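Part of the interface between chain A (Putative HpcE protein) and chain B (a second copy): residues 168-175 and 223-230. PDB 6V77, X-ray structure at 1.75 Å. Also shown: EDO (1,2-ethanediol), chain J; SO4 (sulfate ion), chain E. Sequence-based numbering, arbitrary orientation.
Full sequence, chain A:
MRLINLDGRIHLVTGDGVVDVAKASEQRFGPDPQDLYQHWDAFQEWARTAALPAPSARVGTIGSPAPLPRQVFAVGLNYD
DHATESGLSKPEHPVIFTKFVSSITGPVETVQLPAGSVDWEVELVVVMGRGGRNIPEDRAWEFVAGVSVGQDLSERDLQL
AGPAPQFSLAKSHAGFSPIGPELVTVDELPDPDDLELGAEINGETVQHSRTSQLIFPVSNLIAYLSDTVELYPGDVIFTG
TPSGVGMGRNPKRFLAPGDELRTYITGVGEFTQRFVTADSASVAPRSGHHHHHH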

ATOM      1  N   SER A 168      -3.481   5.597  -8.518  1.00 21.34           N
ATOM      2  CA  SER A 168      -3.175   5.780  -7.089  1.00 20.15           C
ATOM      3  C   SER A 168      -2.445   7.088  -6.805  1.00 21.58           C
ATOM      4  O   SER A 168      -2.768   7.787  -5.834  1.00 22.36           O
ATOM      5  CB  SER A 168      -2.341   4.611  -6.564  1.00 23.81           C
ATOM      6  OG  SER A 168      -3.057   3.388  -6.717  1.00 24.43           O
ATOM      7  N   LEU A 169      -1.420   7.416  -7.595  1.00 23.04           N
ATOM      8  CA  LEU A 169      -0.577   8.557  -7.229  1.00 24.30           C
ATOM      9  C   LEU A 169      -1.375   9.859  -7.213  1.00 24.53           C
ATOM     10  O   LEU A 169      -1.205  10.700  -6.311  1.00 22.55           O
ATOM     11  CB  LEU A 169       0.603   8.667  -8.194  1.00 23.25           C
ATOM     12  CG  LEU A 169       1.816   9.463  -7.691  1.00 25.80           C
ATOM     13  CD1 LEU A 169       2.422   8.827  -6.433  1.00 23.24           C
ATOM     14  CD2 LEU A 169       2.870   9.539  -8.791  1.00 23.81           C
ATOM     15  N   ALA A 170      -2.259  10.043  -8.191  1.00 21.00           N
ATOM     16  CA  ALA A 170      -3.044  11.273  -8.245  1.00 22.34           C
ATOM     17  C   ALA A 170      -4.008  11.419  -7.079  1.00 26.42           C
ATOM     18  O   ALA A 170      -4.507  12.524  -6.838  1.00 23.94           O
ATOM     19  CB  ALA A 170      -3.825  11.330  -9.553  1.00 24.59           C
ATOM     20  N   LYS A 171      -4.310  10.330  -6.378  1.00 23.28           N
ATOM     21  CA  LYS A 171      -5.174  10.344  -5.208  1.00 22.22           C
ATOM     22  C   LYS A 171      -4.372  10.264  -3.918  1.00 19.57           C
ATOM     23  O   LYS A 171      -4.929   9.943  -2.862  1.00 21.88           O
ATOM     24  CB  LYS A 171      -6.163   9.179  -5.305  1.00 22.60           C
ATOM     25  CG  LYS A 171      -6.994   9.221  -6.586  1.00 22.21           C
ATOM     26  CD  LYS A 171      -7.763   7.917  -6.818  1.00 24.05           C
ATOM     27  CE  LYS A 171      -8.851   8.083  -7.875  1.00 26.40           C
ATOM     28  NZ  LYS A 171     -10.092   8.712  -7.310  1.00 23.21           N
ATOM     29  N   SER A 172      -3.066  10.535  -3.986  1.00 19.09           N
ATOM     30  CA  SER A 172      -2.196  10.329  -2.835  1.00 19.08           C
ATOM     31  C   SER A 172      -1.358  11.568  -2.531  1.00 21.22           C
ATOM     32  O   SER A 172      -0.338  11.460  -1.843  1.00 19.52           O
ATOM     33  CB  SER A 172      -1.288   9.110  -3.034  1.00 19.01           C
ATOM     34  OG  SER A 172      -2.070   7.914  -3.203  1.00 19.15           O
ATOM     35  N   HIS A 173      -1.761  12.735  -3.036  1.00 22.51           N
ATOM     36  CA  HIS A 173      -1.151  13.982  -2.591  1.00 23.99           C
ATOM     37  C   HIS A 173      -1.356  14.134  -1.087  1.00 21.01           C
ATOM     38  O   HIS A 173      -2.238  13.509  -0.489  1.00 19.72           O
ATOM     39  CB  HIS A 173      -1.770  15.189  -3.312  1.00 23.11           C
ATOM     40  CG  HIS A 173      -1.348  15.329  -4.747  1.00 22.19           C
ATOM     41  ND1 HIS A 173      -0.192  15.978  -5.126  1.00 25.49           N
ATOM     42  CD2 HIS A 173      -1.925  14.887  -5.893  1.00 24.51           C
ATOM     43  CE1 HIS A 173      -0.085  15.947  -6.444  1.00 26.20           C
ATOM     44  NE2 HIS A 173      -1.124  15.294  -6.933  1.00 24.06           N
ATOM     45  N   ALA A 174      -0.527  14.984  -0.478  1.00 19.85           N
ATOM     46  CA  ALA A 174      -0.649  15.254   0.946  1.00 21.50           C
ATOM     47  C   ALA A 174      -2.079  15.647   1.291  1.00 20.55           C
ATOM     48  O   ALA A 174      -2.656  16.539   0.659  1.00 22.28           O
ATOM     49  CB  ALA A 174       0.312  16.384   1.345  1.00 20.69           C
ATOM     50  N   GLY A 175      -2.651  14.965   2.285  1.00 20.11           N
ATOM     51  CA  GLY A 175      -4.009  15.253   2.736  1.00 19.67           C
ATOM     52  C   GLY A 175      -5.120  14.810   1.808  1.00 23.17           C
ATOM     53  O   GLY A 175      -6.283  15.157   2.052  1.00 21.23           O
TER
ATOM     54  N   ALA B 223      12.847  10.917  -6.894  1.00 21.79           N
ATOM     55  CA  ALA B 223      12.469  12.324  -7.006  1.00 21.62           C
ATOM     56  C   ALA B 223      11.008  12.471  -7.414  1.00 23.44           C
ATOM     57  O   ALA B 223      10.241  13.219  -6.786  1.00 21.91           O
ATOM     58  CB  ALA B 223      13.382  13.028  -8.015  1.00 22.38           C
ATOM     59  N   TYR B 224      10.606  11.756  -8.464  1.00 22.41           N
ATOM     60  CA  TYR B 224       9.246  11.856  -8.989  1.00 21.06           C
ATOM     61  C   TYR B 224       8.213  11.454  -7.947  1.00 21.41           C
ATOM     62  O   TYR B 224       7.272  12.210  -7.670  1.00 21.03           O
ATOM     63  CB  TYR B 224       9.123  10.987 -10.248  1.00 21.32           C
ATOM     64  CG  TYR B 224       7.746  11.036 -10.866  1.00 21.79           C
ATOM     65  CD1 TYR B 224       7.358  12.121 -11.637  1.00 24.78           C
ATOM     66  CD2 TYR B 224       6.836  10.004 -10.670  1.00 21.68           C
ATOM     67  CE1 TYR B 224       6.085  12.182 -12.193  1.00 26.31           C
ATOM     68  CE2 TYR B 224       5.553  10.047 -11.233  1.00 22.62           C
ATOM     69  CZ  TYR B 224       5.194  11.150 -11.985  1.00 27.87           C
ATOM     70  OH  TYR B 224       3.951  11.236 -12.557  1.00 28.06           O
ATOM     71  N   LEU B 225       8.368  10.264  -7.355  1.00 20.33           N
ATOM     72  CA  LEU B 225       7.434   9.818  -6.327  1.00 20.11           C
ATOM     73  C   LEU B 225       7.319  10.848  -5.203  1.00 20.87           C
ATOM     74  O   LEU B 225       6.214  11.186  -4.769  1.00 20.25           O
ATOM     75  CB  LEU B 225       7.873   8.475  -5.759  1.00 20.50           C
ATOM     76  CG  LEU B 225       7.677   7.289  -6.706  1.00 19.78           C
ATOM     77  CD1 LEU B 225       8.353   6.069  -6.132  1.00 24.09           C
ATOM     78  CD2 LEU B 225       6.190   7.045  -6.954  1.00 20.91           C
ATOM     79  N   SER B 226       8.466  11.334  -4.712  1.00 21.42           N
ATOM     80  CA  SER B 226       8.489  12.208  -3.541  1.00 19.90           C
ATOM     81  C   SER B 226       7.936  13.592  -3.833  1.00 21.07           C
ATOM     82  O   SER B 226       7.693  14.368  -2.888  1.00 20.49           O
ATOM     83  CB  SER B 226       9.918  12.326  -3.010  1.00 20.58           C
ATOM     84  OG  SER B 226      10.690  13.148  -3.874  1.00 21.36           O
ATOM     85  N   ASP B 227       7.697  13.910  -5.102  1.00 20.75           N
ATOM     86  CA  ASP B 227       7.004  15.148  -5.418  1.00 21.67           C
ATOM     87  C   ASP B 227       5.506  15.075  -5.178  1.00 25.04           C
ATOM     88  O   ASP B 227       4.853  16.125  -5.193  1.00 22.36           O
ATOM     89  CB  ASP B 227       7.295  15.545  -6.860  1.00 22.74           C
ATOM     90  CG  ASP B 227       8.690  16.172  -7.007  1.00 44.80           C
ATOM     91  OD1 ASP B 227       9.267  16.594  -5.972  1.00 44.98           O
ATOM     92  OD2 ASP B 227       9.213  16.241  -8.138  1.00 40.97           O
ATOM     93  N   THR B 228       4.957  13.878  -4.935  1.00 21.55           N
ATOM     94  CA  THR B 228       3.547  13.712  -4.578  1.00 21.47           C
ATOM     95  C   THR B 228       3.346  13.093  -3.208  1.00 21.08           C
ATOM     96  O   THR B 228       2.501  13.577  -2.446  1.00 21.33           O
ATOM     97  CB  THR B 228       2.830  12.853  -5.640  1.00 24.48           C
ATOM     98  OG1 THR B 228       2.903  13.517  -6.907  1.00 24.41           O
ATOM     99  CG2 THR B 228       1.350  12.635  -5.265  1.00 22.21           C
ATOM    100  N   VAL B 229       4.099  12.043  -2.871  1.00 22.23           N
ATOM    101  CA  VAL B 229       3.970  11.325  -1.604  1.00 23.60           C
ATOM    102  C   VAL B 229       5.163  11.649  -0.703  1.00 21.75           C
ATOM    103  O   VAL B 229       6.195  12.153  -1.148  1.00 19.92           O
ATOM    104  CB  VAL B 229       3.881   9.799  -1.810  1.00 19.99           C
ATOM    105  CG1 VAL B 229       2.632   9.454  -2.632  1.00 20.38           C
ATOM    106  CG2 VAL B 229       5.161   9.258  -2.496  1.00 21.38           C
ATOM    107  N   GLU B 230       5.019  11.335   0.586  1.00 21.70           N
ATOM    108  CA  GLU B 230       6.175  11.279   1.482  1.00 20.49           C
ATOM    109  C   GLU B 230       6.713   9.853   1.469  1.00 21.79           C
ATOM    110  O   GLU B 230       6.032   8.932   1.918  1.00 20.30           O
ATOM    111  CB  GLU B 230       5.809  11.694   2.904  1.00 22.08           C
ATOM    112  CG  GLU B 230       7.028  11.677   3.871  1.00 19.64           C
ATOM    113  CD  GLU B 230       6.629  11.961   5.313  1.00 31.04           C
ATOM    114  OE1 GLU B 230       5.447  12.274   5.570  1.00 31.76           O
ATOM    115  OE2 GLU B 230       7.501  11.855   6.200  1.00 29.42           O
TER
HETATM  116  C1  EDO J 308       2.546  17.969  -3.170  1.00 33.61           C
HETATM  117  O1  EDO J 308       1.427  18.094  -4.058  1.00 37.76           O
HETATM  118  C2  EDO J 308       2.080  17.268  -1.905  1.00 36.08           C
HETATM  119  O2  EDO J 308       1.454  16.050  -2.309  1.00 26.12           O
HETATM  120  S   SO4 E 303     -12.606   6.948  -9.181  0.78 88.06           S
HETATM  121  O1  SO4 E 303     -13.992   7.276  -9.512  0.78 90.63           O
HETATM  122  O2  SO4 E 303     -12.224   5.725  -9.882  0.78 90.26           O
HETATM  123  O3  SO4 E 303     -12.487   6.735  -7.740  0.78 82.33           O
HETATM  124  O4  SO4 E 303     -11.734   8.039  -9.608  0.78 81.90           O

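No direct hydrogen bond joins these two stretches; they meet through apolar packing, one CH-pi contact and a bridging diol, with 347 Å² buried on both sides together. Chain B enters as a helix, and Ala B223 stays out of reach. At Tyr B224 the CA-to-CB bond runs sideways, but with chi1 in t the ring extends to chain A, where CE2 lies 3.7 Å from CD2 of Leu A169. The contact continues at the next residue, Leu B225, whose CD2 sits 4.2 Å from CD1 of the same leucine. Leu A169 (t, p) is thus a branched plug: its CB points sideways, yet its end packs against Tyr B224, Leu B225, Thr B228 and Val B229. Ser B226 makes no contact, and Asp B227, exposed, turns its carboxylate away, so charge is kept off the apolar patch.

The CB of Thr B228 points toward chain A and its CG2 serves two surfaces at once, lying 3.4 Å from the backbone O of Leu A169 and 3.7 Å from the centroid of the His A173 ring, almost on the ring normal. The methyl suits this place: it offers C-H groups to the ring face and also lies against the carbonyl. The backbone O of Thr B228 has its own role: it accepts a 2.7 Å hydrogen bond from O2 of the ethanediol, which in turn accepts one from the backbone N of Ala A174 at 2.9 Å. The diol, probably from the crystallisation liquor, also places O1 2.9 Å from ND1 of His A173, a hydrogen bond near the ring plane that leaves the face to the methyl.

Val B229 completes the apolar patch: CG1 packs 3.9 Å from CD1 of Leu A169 and 4.0 Å from CB of Ser A172. The OG of Ser A172 is satisfied by O of Ser A168 at 2.7 Å, which leaves its CB to border the valine.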